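Local coordinates for protein lipase, class 3 (Penicillium roqueforti FM164, PDB 6L7N) that probably hydrolyses the ester bonds of lipids such as triacylglycerols, as a fungal class 3 lipase of the alpha/beta-hydrolase superfamily, at residues V71-E76 against P137-A142; A34-S39 against A51-D56. One frame throughout, in Å; residues are numbered along the deposited sequence.

Interaction 1: V71-E76 against P137-A142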
ATOM      1  N   VAL A  71      16.584  -2.289  -2.305  1.00 10.74           N
ATOM      2  CA  VAL A  71      16.866  -2.804  -3.640  1.00 10.89           C
ATOM      3  C   VAL A  71      16.856  -4.322  -3.592  1.00 13.31           C
ATOM      4  O   VAL A  71      17.488  -4.929  -2.717  1.00 13.77           O
ATOM      5  CB  VAL A  71      18.199  -2.277  -4.208  1.00 16.15           C
ATOM      6  CG1 VAL A  71      18.625  -3.166  -5.365  1.00 17.54           C
ATOM      7  CG2 VAL A  71      18.037  -0.823  -4.728  1.00 21.19           C
ATOM      8  N   ASP A  72      16.146  -4.919  -4.545  1.00 11.99           N
ATOM      9  CA  ASP A  72      15.928  -6.351  -4.683  1.00 16.89           C
ATOM     10  C   ASP A  72      16.598  -6.752  -5.994  1.00 17.03           C
ATOM     11  O   ASP A  72      16.052  -6.511  -7.077  1.00 13.55           O
ATOM     12  CB  ASP A  72      14.427  -6.630  -4.673  1.00 14.24           C
ATOM     13  CG  ASP A  72      14.083  -8.076  -4.900  1.00 19.07           C
ATOM     14  OD1 ASP A  72      14.945  -8.874  -5.354  1.00 18.45           O
ATOM     15  OD2 ASP A  72      12.917  -8.408  -4.610  1.00 12.34           O
ATOM     16  N   HIS A  73      17.802  -7.321  -5.890  1.00 19.77           N
ATOM     17  CA  HIS A  73      18.540  -7.772  -7.062  1.00 17.56           C
ATOM     18  C   HIS A  73      17.994  -9.067  -7.640  1.00 21.31           C
ATOM     19  O   HIS A  73      18.243  -9.364  -8.815  1.00 23.84           O
ATOM     20  CB  HIS A  73      20.019  -7.951  -6.703  1.00 20.40           C
ATOM     21  CG  HIS A  73      20.696  -6.676  -6.319  1.00 17.77           C
ATOM     22  ND1 HIS A  73      20.911  -5.655  -7.216  1.00 19.65           N
ATOM     23  CD2 HIS A  73      21.190  -6.248  -5.134  1.00 22.34           C
ATOM     24  CE1 HIS A  73      21.519  -4.655  -6.605  1.00 20.08           C
ATOM     25  NE2 HIS A  73      21.697  -4.987  -5.339  1.00 23.02           N
ATOM     26  N   ALA A  74      17.278  -9.856  -6.843  1.00 16.79           N
ATOM     27  CA  ALA A  74      16.667 -11.063  -7.384  1.00 21.59           C
ATOM     28  C   ALA A  74      15.551 -10.720  -8.360  1.00 26.17           C
ATOM     29  O   ALA A  74      15.461 -11.314  -9.443  1.00 27.15           O
ATOM     30  CB  ALA A  74      16.146 -11.943  -6.247  1.00 20.72           C
ATOM     31  N   ASN A  75      14.705  -9.749  -8.014  1.00 17.76           N
ATOM     32  CA  ASN A  75      13.565  -9.387  -8.847  1.00 19.60           C
ATOM     33  C   ASN A  75      13.776  -8.079  -9.603  1.00 16.28           C
ATOM     34  O   ASN A  75      12.836  -7.582 -10.230  1.00 15.02           O
ATOM     35  CB  ASN A  75      12.294  -9.327  -7.995  1.00 20.61           C
ATOM     36  CG  ASN A  75      11.973 -10.666  -7.337  1.00 25.93           C
ATOM     37  OD1 ASN A  75      11.575 -11.617  -8.010  1.00 23.02           O
ATOM     38  ND2 ASN A  75      12.161 -10.747  -6.023  1.00 20.71           N
ATOM     39  N   GLU A  76      14.989  -7.527  -9.575  1.00 15.82           N
ATOM     40  CA  GLU A  76      15.348  -6.317 -10.313  1.00 11.81           C
ATOM     41  C   GLU A  76      14.365  -5.183 -10.016  1.00 15.96           C
ATOM     42  O   GLU A  76      13.719  -4.626 -10.904  1.00 10.40           O
ATOM     43  CB  GLU A  76      15.437  -6.595 -11.822  1.00 19.30           C
ATOM     44  CG  GLU A  76      16.660  -7.442 -12.222  1.00 13.94           C
ATOM     45  CD  GLU A  76      17.115  -7.219 -13.670  1.00 38.17           C
ATOM     46  OE1 GLU A  76      17.183  -6.053 -14.121  1.00 34.64           O
ATOM     47  OE2 GLU A  76      17.427  -8.211 -14.363  1.00 40.27           O
ATOM     48  N   PRO A 137      19.780   0.921 -13.170  1.00 18.08           N
ATOM     49  CA  PRO A 137      19.000   1.532 -14.264  1.00 16.99           C
ATOM     50  C   PRO A 137      17.939   0.632 -14.888  1.00 23.26           C
ATOM     51  O   PRO A 137      16.934   1.152 -15.390  1.00 22.23           O
ATOM     52  CB  PRO A 137      20.082   1.899 -15.290  1.00 21.96           C
ATOM     53  CG  PRO A 137      21.195   0.932 -15.028  1.00 17.83           C
ATOM     54  CD  PRO A 137      21.204   0.769 -13.522  1.00 21.14           C
ATOM     55  N   GLY A 138      18.144  -0.678 -14.923  1.00 20.42           N
ATOM     56  CA  GLY A 138      17.175  -1.563 -15.534  1.00 16.47           C
ATOM     57  C   GLY A 138      16.090  -2.038 -14.593  1.00 17.97           C
ATOM     58  O   GLY A 138      15.299  -2.917 -14.958  1.00 13.46           O
ATOM     59  N   TYR A 139      16.026  -1.480 -13.391  1.00 13.29           N
ATOM     60  CA  TYR A 139      15.127  -1.984 -12.362  1.00 13.58           C
ATOM     61  C   TYR A 139      13.787  -1.261 -12.420  1.00  9.83           C
ATOM     62  O   TYR A 139      13.708  -0.078 -12.762  1.00 13.70           O
ATOM     63  CB  TYR A 139      15.738  -1.820 -10.968  1.00 11.78           C
ATOM     64  CG  TYR A 139      16.782  -2.869 -10.616  1.00 11.21           C
ATOM     65  CD1 TYR A 139      17.451  -3.579 -11.612  1.00 16.10           C
ATOM     66  CD2 TYR A 139      17.097  -3.144  -9.297  1.00 11.87           C
ATOM     67  CE1 TYR A 139      18.401  -4.534 -11.294  1.00 15.88           C
ATOM     68  CE2 TYR A 139      18.057  -4.106  -8.964  1.00 12.20           C
ATOM     69  CZ  TYR A 139      18.702  -4.796  -9.972  1.00 19.05           C
ATOM     70  OH  TYR A 139      19.653  -5.749  -9.646  1.00 17.06           O
ATOM     71  N   GLU A 140      12.730  -1.999 -12.105  1.00 12.17           N
ATOM     72  CA  GLU A 140      11.416  -1.399 -11.958  1.00  8.07           C
ATOM     73  C   GLU A 140      11.325  -0.721 -10.597  1.00 11.98           C
ATOM     74  O   GLU A 140      12.166  -0.911  -9.719  1.00 10.60           O
ATOM     75  CB  GLU A 140      10.321  -2.457 -12.120  1.00 13.38           C
ATOM     76  CG  GLU A 140      10.216  -3.415 -10.955  1.00 14.35           C
ATOM     77  CD  GLU A 140       9.147  -4.481 -11.137  1.00 21.01           C
ATOM     78  OE1 GLU A 140       8.171  -4.247 -11.877  1.00 23.19           O
ATOM     79  OE2 GLU A 140       9.286  -5.565 -10.536  1.00 28.14           O
ATOM     80  N   LEU A 141      10.310   0.113 -10.428  1.00  7.46           N
ATOM     81  CA  LEU A 141      10.062   0.748  -9.149  1.00  5.69           C
ATOM     82  C   LEU A 141       8.727   0.221  -8.666  1.00  9.14           C
ATOM     83  O   LEU A 141       7.746   0.249  -9.412  1.00  5.95           O
ATOM     84  CB  LEU A 141      10.038   2.281  -9.245  1.00  8.56           C
ATOM     85  CG  LEU A 141       9.508   2.997  -7.986  1.00  5.78           C
ATOM     86  CD1 LEU A 141      10.418   2.811  -6.774  1.00 10.80           C
ATOM     87  CD2 LEU A 141       9.235   4.480  -8.207  1.00  9.23           C
ATOM     88  N   ALA A 142       8.714  -0.304  -7.450  1.00  6.04           N
ATOM     89  CA  ALA A 142       7.527  -0.883  -6.840  1.00  7.98           C
ATOM     90  C   ALA A 142       7.268  -0.118  -5.553  1.00  8.01           C
ATOM     91  O   ALA A 142       8.140  -0.032  -4.691  1.00  7.36           O
ATOM     92  CB  ALA A 142       7.721  -2.380  -6.568  1.00  9.44           C
TER

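Interaction 2: A34-S39 against A51-D56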
ATOM      1  N   ALA A  34      22.102  -2.493   5.396  1.00 15.29           N
ATOM      2  CA  ALA A  34      21.619  -3.612   6.193  1.00 15.03           C
ATOM      3  C   ALA A  34      20.560  -4.403   5.432  1.00 15.50           C
ATOM      4  O   ALA A  34      19.843  -3.868   4.583  1.00 15.50           O
ATOM      5  CB  ALA A  34      21.041  -3.116   7.516  1.00 13.41           C
ATOM      6  N   LYS A  35      20.459  -5.692   5.754  1.00 14.17           N
ATOM      7  CA  LYS A  35      19.467  -6.561   5.135  1.00 17.03           C
ATOM      8  C   LYS A  35      18.103  -6.376   5.794  1.00 15.09           C
ATOM      9  O   LYS A  35      18.007  -6.267   7.017  1.00 11.21           O
ATOM     10  CB  LYS A  35      19.900  -8.020   5.258  1.00 19.56           C
ATOM     11  CG  LYS A  35      21.316  -8.275   4.745  1.00 26.18           C
ATOM     12  CD  LYS A  35      21.987  -9.446   5.470  1.00 22.67           C
ATOM     13  CE  LYS A  35      23.371  -9.714   4.880  1.00 30.97           C
ATOM     14  NZ  LYS A  35      23.840 -11.112   5.115  1.00 38.03           N
ATOM     15  N   ILE A  36      17.045  -6.343   4.973  1.00 11.92           N
ATOM     16  CA  ILE A  36      15.688  -6.391   5.512  1.00 12.56           C
ATOM     17  C   ILE A  36      15.475  -7.719   6.230  1.00 14.93           C
ATOM     18  O   ILE A  36      15.821  -8.789   5.712  1.00 16.87           O
ATOM     19  CB  ILE A  36      14.647  -6.232   4.391  1.00 14.22           C
ATOM     20  CG1 ILE A  36      14.575  -4.792   3.863  1.00 10.41           C
ATOM     21  CG2 ILE A  36      13.278  -6.705   4.857  1.00 28.64           C
ATOM     22  CD1 ILE A  36      13.782  -4.693   2.569  1.00 13.89           C
ATOM     23  N   SER A  37      14.859  -7.663   7.412  1.00 12.31           N
ATOM     24  CA  SER A  37      14.588  -8.871   8.170  1.00 14.88           C
ATOM     25  C   SER A  37      13.298  -8.688   8.945  1.00 15.16           C
ATOM     26  O   SER A  37      12.987  -7.586   9.399  1.00 14.97           O
ATOM     27  CB  SER A  37      15.736  -9.205   9.139  1.00 14.79           C
ATOM     28  OG  SER A  37      15.573 -10.523   9.621  1.00 24.48           O
ATOM     29  N   CYS A  38      12.547  -9.776   9.083  1.00 12.66           N
ATOM     30  CA  CYS A  38      11.297  -9.794   9.837  1.00 13.05           C
ATOM     31  C   CYS A  38      11.456 -10.802  10.960  1.00 12.39           C
ATOM     32  O   CYS A  38      11.388 -12.008  10.720  1.00 15.47           O
ATOM     33  CB  CYS A  38      10.127 -10.163   8.947  1.00 12.24           C
ATOM     34  SG  CYS A  38       9.888  -8.959   7.675  1.00 15.58           S
ATOM     35  N   SER A  39      11.641 -10.309  12.184  1.00 12.11           N
ATOM     36  CA  SER A  39      11.936 -11.218  13.284  1.00 17.44           C
ATOM     37  C   SER A  39      10.784 -12.183  13.535  1.00 16.99           C
ATOM     38  O   SER A  39      11.014 -13.320  13.945  1.00 26.13           O
ATOM     39  CB  SER A  39      12.282 -10.429  14.549  1.00 15.92           C
ATOM     40  OG  SER A  39      11.231  -9.582  14.949  1.00 17.12           O
ATOM     41  N   ALA A  51      17.418  -8.647  -0.278  1.00 13.76           N
ATOM     42  CA  ALA A  51      17.217  -7.207  -0.414  1.00 12.55           C
ATOM     43  C   ALA A  51      17.769  -6.432   0.784  1.00 12.41           C
ATOM     44  O   ALA A  51      17.641  -6.863   1.933  1.00 12.76           O
ATOM     45  CB  ALA A  51      15.721  -6.936  -0.586  1.00 12.44           C
ATOM     46  N   THR A  52      18.387  -5.277   0.499  1.00 13.06           N
ATOM     47  CA  THR A  52      19.035  -4.423   1.490  1.00  7.93           C
ATOM     48  C   THR A  52      18.450  -3.012   1.473  1.00 14.74           C
ATOM     49  O   THR A  52      17.951  -2.535   0.448  1.00 12.84           O
ATOM     50  CB  THR A  52      20.542  -4.324   1.237  1.00 18.93           C
ATOM     51  OG1 THR A  52      20.773  -3.702  -0.029  1.00 19.61           O
ATOM     52  CG2 THR A  52      21.160  -5.701   1.216  1.00 10.53           C
ATOM     53  N   VAL A  53      18.543  -2.331   2.611  1.00 14.23           N
ATOM     54  CA  VAL A  53      17.961  -0.998   2.739  1.00 10.18           C
ATOM     55  C   VAL A  53      18.884   0.042   2.113  1.00 16.37           C
ATOM     56  O   VAL A  53      20.054   0.161   2.506  1.00 13.49           O
ATOM     57  CB  VAL A  53      17.693  -0.660   4.214  1.00 10.37           C
ATOM     58  CG1 VAL A  53      17.301   0.810   4.344  1.00 16.01           C
ATOM     59  CG2 VAL A  53      16.609  -1.556   4.759  1.00 10.65           C
ATOM     60  N   PHE A  54      18.344   0.833   1.162  1.00 10.19           N
ATOM     61  CA  PHE A  54      19.076   1.992   0.664  1.00 17.32           C
ATOM     62  C   PHE A  54      18.875   3.226   1.509  1.00 15.28           C
ATOM     63  O   PHE A  54      19.831   3.969   1.776  1.00 14.33           O
ATOM     64  CB  PHE A  54      18.642   2.311  -0.749  1.00 18.66           C
ATOM     65  CG  PHE A  54      19.470   1.664  -1.748  1.00 36.08           C
ATOM     66  CD1 PHE A  54      20.600   2.263  -2.215  1.00 40.42           C
ATOM     67  CD2 PHE A  54      19.155   0.449  -2.235  1.00 33.33           C
ATOM     68  CE1 PHE A  54      21.402   1.627  -3.172  1.00 30.33           C
ATOM     69  CE2 PHE A  54      19.969  -0.183  -3.202  1.00 39.96           C
ATOM     70  CZ  PHE A  54      21.094   0.407  -3.635  1.00 39.48           C
ATOM     71  N   TYR A  55      17.625   3.478   1.870  1.00 10.68           N
ATOM     72  CA  TYR A  55      17.284   4.630   2.677  1.00  8.17           C
ATOM     73  C   TYR A  55      16.122   4.225   3.552  1.00  9.71           C
ATOM     74  O   TYR A  55      15.391   3.297   3.223  1.00  9.52           O
ATOM     75  CB  TYR A  55      16.879   5.842   1.825  1.00 11.58           C
ATOM     76  CG  TYR A  55      17.950   6.359   0.889  1.00 18.23           C
ATOM     77  CD1 TYR A  55      18.999   7.137   1.368  1.00 18.32           C
ATOM     78  CD2 TYR A  55      17.905   6.083  -0.470  1.00 16.67           C
ATOM     79  CE1 TYR A  55      19.968   7.622   0.526  1.00 21.67           C
ATOM     80  CE2 TYR A  55      18.888   6.559  -1.327  1.00 13.02           C
ATOM     81  CZ  TYR A  55      19.912   7.333  -0.824  1.00 20.52           C
ATOM     82  OH  TYR A  55      20.897   7.819  -1.660  1.00 20.17           O
ATOM     83  N   ASP A  56      15.951   4.916   4.673  1.00 11.75           N
ATOM     84  CA  ASP A  56      14.742   4.693   5.449  1.00 10.26           C
ATOM     85  C   ASP A  56      14.366   5.958   6.198  1.00  9.62           C
ATOM     86  O   ASP A  56      15.137   6.919   6.293  1.00  8.94           O
ATOM     87  CB  ASP A  56      14.872   3.514   6.420  1.00  7.53           C
ATOM     88  CG  ASP A  56      16.166   3.514   7.175  1.00 13.22           C
ATOM     89  OD1 ASP A  56      16.652   4.608   7.565  1.00 12.42           O
ATOM     90  OD2 ASP A  56      16.690   2.390   7.380  1.00 11.45           O
TER
HETATM   91  O   HOH W   1      17.049  -9.449   3.290  1.00 14.27           O

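Interaction 1: V71-E76 against P137-A142
The ring of Tyr139 lies against the backbone of Glu76, whose CA stands over the ring centre, 3.5 Å from the centroid, as a CH-pi contact. Glu76 CG, anti to its carbonyl carbon (chi1 -71°), reaches the ring's CE1 side, and OE1 follows to 3.4 Å from Tyr139 CE1. At the ring's edge, Val71 CG1 approaches Tyr139 CE2 at 3.8 Å, a branched apolar side chain filling the space beside a flat one. Tyrosine suits this partly exposed place because it pairs a flat apolar ring with a hydroxyl: OH is hydrogen-bonded to His73 ND1 at 2.7 Å, near the imidazole plane. The turn after strand 66-72 packs on the chain entering strand 140-146, where Glu140 N donates to Glu76 O (3.1 Å), just ahead of the parallel pairing with strand 77-83 that Glu140 continues with Val78. An alanine in place of Tyr139 would probably leave His73 ND1 without its hydroxyl partner and open a gap beneath Glu76 CA. The turn is held by Asp72, whose OD1 accepts Asn75 N in an Asx motif. Its OD2 takes Asn75 ND2 at 2.8 Å in a nearly straight bond (174°) and also bonds Tyr18 OH of helix 6-22.

Interaction 2: A34-S39 against A51-D56
Ile36 and Val53 set their side chains across each other at about a right angle, Ile36 CG1 meeting Val53 CG2 at 3.9 Å. Ile36 CG1 is anti to the carbonyl carbon (chi1 -73°), and beyond it CD1 comes to 4.3 Å from Ala51 CB, a methyl small enough to leave room for the longer chain. These three apolar residues share one face, where Tyr18 and Ala21 of helix 6-22 and Phe68 and Ala70 of strand 66-72 also pack on Ile36. The other face carries Lys35 and Thr52, with Lys35 CG 4.4 Å from Thr52 CG2; lysine suits this more exposed side because its extended chain leads the charge away. Lys35 and Thr52 form a single antiparallel bridge of the non-hydrogen-bonded kind, which lays the loop after helix 25-28 alongside strand 52-57, an outermost strand of the central sheet. Two backbone bonds bracket it: Val53 N donates a hydrogen bond to Ala34 O at 2.8 Å, and Ile36 N one to Ala51 O at 3.1 Å. Ala51 O also accepts from a water, 3.0 Å away, that donates to Ile36 O as well. With its polar bonds made by main chain and water, the contact asks of its buried side chains mainly apolar shape.

From the N terminus, interaction 2 comes first: it brings the loop after helix 25-28 back beside the start of strand 52-57, closing a short loop that holds helix 44-49 and the Cys38-Cys43 disulfide. Interaction 1 opens only afterwards, so the two neither nest nor cross. It closes a longer loop, from the end of strand 66-72 through strand 77-83 and helix 112-135 to strand 140-146. The contacts meet where edge strand 52-57 pairs with its neighbour 66-72: Val71 N probably bonds Thr52 O, and Ala51 CB lies 3.4 Å from Val71 O. Together they tie the loop after helix 25-28, the sheet edge and the inner parallel strands.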